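Local coordinates for avidin-related protein 4/5 (Gallus gallus, PDB 2OF8) that binds biotin and its derivatives with high affinity as a member of the avidin family, and holds here the nitroanilide of biotin, at the BNI site. Coordinates in Å, arbitrary orientation; residue numbers count along the deposited sequence, not the author numbering. Chains: chain A/B, Avidin-related protein 4/5.

The BNI site. Residues chain A 12, 14, 16, 33, 35, 37-39, 68, 70-71, 73, 75, 77, 95, 97, 99, 112, 116; chain B 108. With BNI (5-(2-oxo-hexahydro-thieno[3,4-D]imidazol-6-yl)-pentanoic acid (4-nitro-phenyl)-amide), chain C.
CG of A:Trp95 and CG of B:Trp108 both take the crowded position between backbone N and carbonyl carbon (chi1 54° and 68°), whereas A:Trp68 has CG anti to its carbonyl carbon, beside the backbone N; these torsions turn three indoles, from two subunits, onto the avidin-family biotin pocket inside one end of the beta-barrel. The ureido oxygen O3 of the biotinyl 4-nitroanilide BNI accepts from A:Asn12 ND2, A:Ser16 OG and A:Tyr33 OH, the phenol reaching it at 2.7 Å with O3 in the ring plane. Such a threefold grip would be expected to draw negative charge onto O3. A:Asn12 is itself held, since its OD1 accepts from A:Leu14 N and A:Ser16 N, both above the carbonyl plane. Of the ureido N-H groups, N1 meets an in-plane lone pair of A:Asn116 OD1 at 2.8 Å, and N2 points almost straight (173° at H) at A:Thr35 OG1, which is oriented by donating to A:Val37 O. BNI C6 of the thiolane sits over the centre of A:Trp95, 3.2 Å above the ring plane, while C9 of the valeryl chain lies 3.6 Å above that of A:Trp68. The A:Trp68 indole is fixed by its NE1, which donates a hydrogen bond in the ring plane to A:Thr75 OG1 at 2.9 Å. From the neighbouring chain, B:Trp108 brings CZ3 to 3.7 Å from BNI C2 and lays one face on A:Val37 CG2; an alanine here would lose both contacts and would probably loosen the bicycle and the subunit contact. Farther out, the amide O2 accepts from A:Ala39 N (the residue is engineered), and N17 donates to A:Ser73 OG at 3.0 Å. Water 1 bridges A:Arg112 NH2 to both nitro oxygens, O26 and O27.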
loop_
_atom_site.group_PDB
_atom_site.type_symbol
_atom_site.label_atom_id
_atom_site.label_comp_id
_atom_site.label_asym_id
_atom_site.label_seq_id
_atom_site.Cartn_x
_atom_site.Cartn_y
_atom_site.Cartn_z
ATOM N N ASN A 12 9.131 6.706 16.913
ATOM C CA ASN A 12 9.161 5.622 15.943
ATOM C C ASN A 12 10.563 5.323 15.454
ATOM O O ASN A 12 11.542 5.957 15.857
ATOM C CB ASN A 12 8.128 5.815 14.808
ATOM C CG ASN A 12 8.498 6.896 13.809
ATOM O OD1 ASN A 12 9.664 7.256 13.636
ATOM N ND2 ASN A 12 7.481 7.413 13.125
ATOM N N LEU A 14 12.043 5.860 12.759
ATOM C CA LEU A 14 12.713 6.941 12.035
ATOM C C LEU A 14 13.160 8.086 12.942
ATOM O O LEU A 14 13.817 9.018 12.485
ATOM C CB LEU A 14 11.805 7.504 10.936
ATOM C CG LEU A 14 11.308 6.514 9.889
ATOM C CD1 LEU A 14 10.339 7.189 8.937
ATOM C CD2 LEU A 14 12.459 5.867 9.136
ATOM N N SER A 16 10.900 9.991 14.640
ATOM C CA SER A 16 9.809 10.931 14.823
ATOM C C SER A 16 9.194 10.780 16.204
ATOM O O SER A 16 9.256 9.713 16.807
ATOM C CB SER A 16 8.742 10.717 13.764
ATOM O OG SER A 16 9.312 10.855 12.480
ATOM N N TYR A 33 2.557 15.815 16.038
ATOM C CA TYR A 33 3.496 14.925 15.379
ATOM C C TYR A 33 4.681 15.761 14.921
ATOM O O TYR A 33 4.503 16.732 14.190
ATOM C CB TYR A 33 2.826 14.239 14.178
ATOM C CG TYR A 33 3.493 12.954 13.742
ATOM C CD1 TYR A 33 4.683 12.966 13.021
ATOM C CD2 TYR A 33 2.933 11.723 14.039
ATOM C CE1 TYR A 33 5.294 11.776 12.621
ATOM C CE2 TYR A 33 3.533 10.537 13.646
ATOM C CZ TYR A 33 4.710 10.560 12.945
ATOM O OH TYR A 33 5.273 9.365 12.570
ATOM N N THR A 35 7.785 15.068 12.778
ATOM C CA THR A 35 8.479 14.128 11.920
ATOM C C THR A 35 9.978 14.405 11.897
ATOM O O THR A 35 10.407 15.555 11.877
ATOM C CB THR A 35 7.896 14.100 10.498
ATOM O OG1 THR A 35 8.612 13.111 9.737
ATOM C CG2 THR A 35 8.015 15.450 9.755
ATOM N N VAL A 37 11.792 13.344 9.380
ATOM C CA VAL A 37 12.110 13.377 7.961
ATOM C C VAL A 37 10.985 14.039 7.165
ATOM O O VAL A 37 9.815 14.017 7.556
ATOM C CB VAL A 37 12.368 11.958 7.387
ATOM C CG1 VAL A 37 13.629 11.361 8.001
ATOM C CG2 VAL A 37 11.165 11.031 7.592
ATOM N N ALA A 38 11.351 14.626 6.040
ATOM C CA ALA A 38 10.388 15.206 5.117
ATOM C C ALA A 38 11.089 15.398 3.783
ATOM O O ALA A 38 12.312 15.296 3.692
ATOM C CB ALA A 38 9.885 16.547 5.618
ATOM N N ALA A 39 10.328 15.724 2.750
ATOM C CA ALA A 39 10.915 16.101 1.465
ATOM C C ALA A 39 11.867 17.290 1.629
ATOM O O ALA A 39 12.935 17.329 1.011
ATOM C CB ALA A 39 9.822 16.443 0.471
ATOM N N TRP A 68 0.132 18.098 7.840
ATOM C CA TRP A 68 1.443 18.728 7.918
ATOM C C TRP A 68 1.263 20.240 7.795
ATOM O O TRP A 68 0.604 20.722 6.884
ATOM C CB TRP A 68 2.380 18.186 6.834
ATOM C CG TRP A 68 2.509 16.705 6.929
ATOM C CD1 TRP A 68 1.996 15.788 6.065
ATOM C CD2 TRP A 68 3.108 15.953 7.998
ATOM N NE1 TRP A 68 2.262 14.515 6.502
ATOM C CE2 TRP A 68 2.940 14.587 7.690
ATOM C CE3 TRP A 68 3.797 16.291 9.170
ATOM C CZ2 TRP A 68 3.418 13.569 8.507
ATOM C CZ3 TRP A 68 4.277 15.276 9.987
ATOM C CH2 TRP A 68 4.091 13.933 9.649
ATOM N N PHE A 70 3.539 22.435 7.195
ATOM C CA PHE A 70 4.623 22.989 6.384
ATOM C C PHE A 70 4.609 22.449 4.956
ATOM O O PHE A 70 5.531 22.709 4.187
ATOM C CB PHE A 70 5.974 22.680 7.050
ATOM C CG PHE A 70 6.219 21.214 7.250
ATOM C CD1 PHE A 70 5.763 20.570 8.384
ATOM C CD2 PHE A 70 6.886 20.471 6.288
ATOM C CE1 PHE A 70 5.970 19.211 8.563
ATOM C CE2 PHE A 70 7.091 19.107 6.470
ATOM C CZ PHE A 70 6.630 18.486 7.605
ATOM N N SER A 71 3.571 21.685 4.616
ATOM C CA SER A 71 3.462 21.014 3.330
ATOM C C SER A 71 1.988 20.984 2.936
ATOM O O SER A 71 1.120 21.095 3.794
ATOM C CB SER A 71 3.996 19.577 3.477
ATOM O OG SER A 71 3.853 18.783 2.313
ATOM N N SER A 73 0.861 18.231 1.674
ATOM C CA SER A 73 0.625 16.800 1.787
ATOM C C SER A 73 -0.091 16.440 3.102
ATOM O O SER A 73 -0.165 17.248 4.029
ATOM C CB SER A 73 1.951 16.031 1.654
ATOM O OG SER A 73 2.831 16.283 2.738
ATOM N N THR A 75 -0.629 12.774 5.740
ATOM C CA THR A 75 -0.395 11.349 6.000
ATOM C C THR A 75 -1.505 10.770 6.850
ATOM O O THR A 75 -1.976 11.415 7.779
ATOM C CB THR A 75 0.950 11.127 6.689
ATOM O OG1 THR A 75 1.962 11.680 5.849
ATOM C CG2 THR A 75 1.271 9.631 6.861
ATOM N N PHE A 77 -2.139 7.185 9.182
ATOM C CA PHE A 77 -1.556 6.014 9.821
ATOM C C PHE A 77 -2.690 5.133 10.325
ATOM O O PHE A 77 -3.669 5.639 10.886
ATOM C CB PHE A 77 -0.723 6.394 11.050
ATOM C CG PHE A 77 0.558 7.120 10.752
ATOM C CD1 PHE A 77 0.550 8.477 10.470
ATOM C CD2 PHE A 77 1.784 6.473 10.817
ATOM C CE1 PHE A 77 1.736 9.174 10.237
ATOM C CE2 PHE A 77 2.977 7.173 10.588
ATOM C CZ PHE A 77 2.939 8.517 10.290
ATOM N N TRP A 95 1.265 3.358 6.832
ATOM C CA TRP A 95 0.849 4.706 6.482
ATOM C C TRP A 95 0.761 4.907 4.990
ATOM O O TRP A 95 1.403 4.211 4.202
ATOM C CB TRP A 95 1.761 5.761 7.128
ATOM C CG TRP A 95 3.235 5.618 6.866
ATOM C CD1 TRP A 95 4.163 5.119 7.719
ATOM C CD2 TRP A 95 3.953 6.017 5.690
ATOM N NE1 TRP A 95 5.415 5.178 7.157
ATOM C CE2 TRP A 95 5.315 5.736 5.913
ATOM C CE3 TRP A 95 3.592 6.635 4.488
ATOM C CZ2 TRP A 95 6.302 6.014 4.968
ATOM C CZ3 TRP A 95 4.571 6.906 3.552
ATOM C CH2 TRP A 95 5.909 6.589 3.794
ATOM N N LEU A 97 1.042 8.415 2.528
ATOM C CA LEU A 97 1.390 9.822 2.432
ATOM C C LEU A 97 0.908 10.324 1.073
ATOM O O LEU A 97 1.397 9.880 0.022
ATOM C CB LEU A 97 2.899 10.016 2.602
ATOM C CG LEU A 97 3.525 11.383 2.291
ATOM C CD1 LEU A 97 2.932 12.588 2.976
ATOM C CD2 LEU A 97 5.010 11.334 2.616
ATOM N N SER A 99 0.665 13.275 -1.495
ATOM C CA SER A 99 1.177 14.542 -1.984
ATOM C C SER A 99 0.118 15.276 -2.788
ATOM O O SER A 99 -0.813 14.678 -3.323
ATOM C CB SER A 99 2.404 14.319 -2.860
ATOM O OG SER A 99 3.470 13.781 -2.104
ATOM N N ARG A 112 2.384 7.619 -1.467
ATOM C CA ARG A 112 3.464 6.786 -0.949
ATOM C C ARG A 112 2.933 5.919 0.193
ATOM O O ARG A 112 1.962 6.288 0.864
ATOM C CB ARG A 112 4.615 7.658 -0.455
ATOM C CG ARG A 112 5.451 8.239 -1.567
ATOM C CD ARG A 112 6.402 9.317 -1.106
ATOM N NE ARG A 112 7.299 9.726 -2.190
ATOM C CZ ARG A 112 6.956 10.493 -3.235
ATOM N NH1 ARG A 112 5.741 11.020 -3.353
ATOM N NH2 ARG A 112 7.863 10.756 -4.174
ATOM N N ASN A 116 5.650 2.084 10.182
ATOM C CA ASN A 116 6.377 2.607 11.331
ATOM C C ASN A 116 6.010 1.803 12.559
ATOM O O ASN A 116 4.851 1.455 12.756
ATOM C CB ASN A 116 6.043 4.080 11.629
ATOM C CG ASN A 116 6.822 5.076 10.787
ATOM O OD1 ASN A 116 6.224 5.931 10.138
ATOM N ND2 ASN A 116 8.156 5.021 10.850
ATOM N N TRP B 108 12.311 5.638 3.435
ATOM C CA TRP B 108 10.917 5.849 3.808
ATOM C C TRP B 108 10.070 6.444 2.696
ATOM O O TRP B 108 8.877 6.161 2.647
ATOM C CB TRP B 108 10.820 6.754 5.049
ATOM C CG TRP B 108 11.255 8.162 4.788
ATOM C CD1 TRP B 108 12.529 8.648 4.852
ATOM C CD2 TRP B 108 10.430 9.261 4.379
ATOM N NE1 TRP B 108 12.548 9.975 4.503
ATOM C CE2 TRP B 108 11.271 10.373 4.212
ATOM C CE3 TRP B 108 9.061 9.423 4.136
ATOM C CZ2 TRP B 108 10.796 11.631 3.833
ATOM C CZ3 TRP B 108 8.596 10.671 3.746
ATOM C CH2 TRP B 108 9.460 11.757 3.598
HETATM C C1 BNI C . 6.359 15.373 3.627
HETATM C C10 BNI C . 5.651 15.688 4.952
HETATM C C9 BNI C . 6.203 14.876 6.118
HETATM C C8 BNI C . 5.963 13.386 5.927
HETATM C C7 BNI C . 6.731 12.562 6.940
HETATM C C2 BNI C . 6.484 11.024 6.722
HETATM C C6 BNI C . 5.358 8.776 7.052
HETATM C C4 BNI C . 7.461 10.095 7.501
HETATM C C5 BNI C . 6.779 8.719 7.626
HETATM C C3 BNI C . 7.329 9.505 9.722
HETATM O O2 BNI C . 7.573 15.206 3.573
HETATM O O3 BNI C . 7.454 9.546 10.974
HETATM N N1 BNI C . 6.799 8.485 9.048
HETATM N N2 BNI C . 7.696 10.468 8.884
HETATM S S1 BNI C . 4.834 10.499 7.311
HETATM N N17 BNI C . 5.630 15.210 2.521
HETATM C C18 BNI C . 5.983 14.970 1.218
HETATM C C20 BNI C . 5.390 15.712 0.152
HETATM C C21 BNI C . 5.771 15.437 -1.208
HETATM C C22 BNI C . 6.771 14.414 -1.495
HETATM C C23 BNI C . 7.368 13.673 -0.424
HETATM C C24 BNI C . 6.990 13.942 0.923
HETATM N N25 BNI C . 7.161 14.152 -2.933
HETATM O O26 BNI C . 6.661 14.760 -3.834
HETATM O O27 BNI C . 7.977 13.324 -3.215
HETATM O O HOH W 1 7.880 13.291 -6.011
#